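Local coordinates for protein lactococcus lactis MG1363 DpsA (PDB 1ZS3) that binds DNA and, as a member of the Dps family of ferritin-like dodecamers, probably protects the cell against oxidative stress, at the interface of chains A and B. Sequence-based numbering; all coordinates share one arbitrary frame. Chains: chain A/B, Lactococcus lactis MG1363 DpsA.

The interface of chains A and B. Residues chain A 72-73, 76-77; chain B 46, 50, 62.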
# COMPACT_ATOMS: atom_id res chain seq x y z
N PHE A 72 -17.38 -16.61 14.68
CA PHE A 72 -18.16 -17.77 14.33
C PHE A 72 -17.27 -18.70 13.53
O PHE A 72 -17.09 -19.88 13.90
CB PHE A 72 -19.44 -17.42 13.57
CG PHE A 72 -20.35 -18.57 13.40
CD1 PHE A 72 -20.27 -19.37 12.27
CD2 PHE A 72 -21.22 -18.93 14.42
CE1 PHE A 72 -21.12 -20.48 12.10
CE2 PHE A 72 -22.07 -20.05 14.27
CZ PHE A 72 -22.03 -20.82 13.11
N PHE A 73 -16.67 -18.21 12.43
CA PHE A 73 -15.82 -19.04 11.57
C PHE A 73 -14.51 -19.45 12.27
O PHE A 73 -13.98 -20.53 12.04
CB PHE A 73 -15.47 -18.33 10.26
CG PHE A 73 -16.60 -18.27 9.26
CD1 PHE A 73 -17.28 -17.07 9.03
CD2 PHE A 73 -17.00 -19.40 8.56
CE1 PHE A 73 -18.31 -17.01 8.12
CE2 PHE A 73 -18.08 -19.35 7.65
CZ PHE A 73 -18.72 -18.14 7.43
N SER A 76 -15.36 -22.25 14.97
CA SER A 76 -15.90 -23.38 14.28
C SER A 76 -14.74 -24.12 13.75
O SER A 76 -14.65 -25.32 13.92
CB SER A 76 -16.87 -23.00 13.17
OG SER A 76 -18.07 -22.48 13.73
N ASP A 77 -13.86 -23.40 13.08
CA ASP A 77 -12.66 -24.00 12.49
C ASP A 77 -11.82 -24.62 13.55
O ASP A 77 -11.24 -25.67 13.30
CB ASP A 77 -11.83 -22.98 11.73
CG ASP A 77 -12.34 -22.77 10.37
OD1 ASP A 77 -12.13 -21.71 9.79
OD2 ASP A 77 -13.00 -23.62 9.78
N THR B 46 -22.59 -20.33 5.05
CA THR B 46 -21.82 -20.52 6.28
C THR B 46 -21.60 -21.98 6.61
O THR B 46 -20.51 -22.41 6.96
CB THR B 46 -22.50 -19.80 7.47
OG1 THR B 46 -22.45 -18.38 7.31
CG2 THR B 46 -21.78 -20.08 8.79
N ILE B 50 -18.05 -24.10 6.38
CA ILE B 50 -17.44 -24.90 7.42
C ILE B 50 -17.25 -26.39 7.03
O ILE B 50 -16.17 -26.96 7.19
CB ILE B 50 -18.27 -24.78 8.70
CG1 ILE B 50 -18.14 -23.37 9.23
CG2 ILE B 50 -17.77 -25.75 9.75
CD1 ILE B 50 -19.36 -22.81 9.87
N ARG B 62 -17.51 -19.24 1.54
CA ARG B 62 -17.45 -18.26 2.62
C ARG B 62 -17.43 -16.83 2.11
O ARG B 62 -17.81 -15.92 2.80
CB ARG B 62 -16.20 -18.45 3.45
CG ARG B 62 -16.35 -19.53 4.50
CD ARG B 62 -15.18 -19.58 5.42
NE ARG B 62 -14.82 -20.93 5.81
CZ ARG B 62 -14.19 -21.23 6.94
NH1 ARG B 62 -13.87 -20.27 7.78
NH2 ARG B 62 -13.89 -22.47 7.25
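B:Arg62 and A:Asp77 meet tip to tip in a salt bridge between the two subunits. The guanidinium grips the carboxylate end-on with both terminal nitrogens. NH2 of B:Arg62 lies 2.9 Å from OD2 of A:Asp77 and uses the syn lone pair of that oxygen. NH1 of B:Arg62 bonds OD1 of A:Asp77 at 3.0 Å, also from the syn side but 24° out of the carboxylate plane. The two flat groups are nearly coplanar. Before reaching the acid, the arginine passes along A:Phe73 in the opposite direction. CG of B:Arg62 is 3.6 Å from ring atom CE2 of A:Phe73. The ring and guanidinium planes are 22° apart. An alanine in place of B:Arg62 would probably leave the A:Asp77 carboxylate without its charged mate and the A:Phe73 ring without this cover. Next to the ion pair the contact is mainly apolar. CE1 of A:Phe72 touches the methyl CG2 of B:Thr46 at 3.4 Å and CD1 of B:Ile50 at 3.7 Å. The A:Phe72 side chain has CG anti to the backbone N (chi1 -170°), which turns the ring toward these two residues. Behind it, the A:Ser76 hydroxyl OG bonds the carbonyl O of A:Phe72 at 2.8 Å and sits over one face of the ring, toward its rim. The chain A residues lie on helix 55-81 of the ferritin-like four-helix bundle. They face helices 27-51 and 55-81 of chain B, and the two-fold repeats the contact with the chains exchanged.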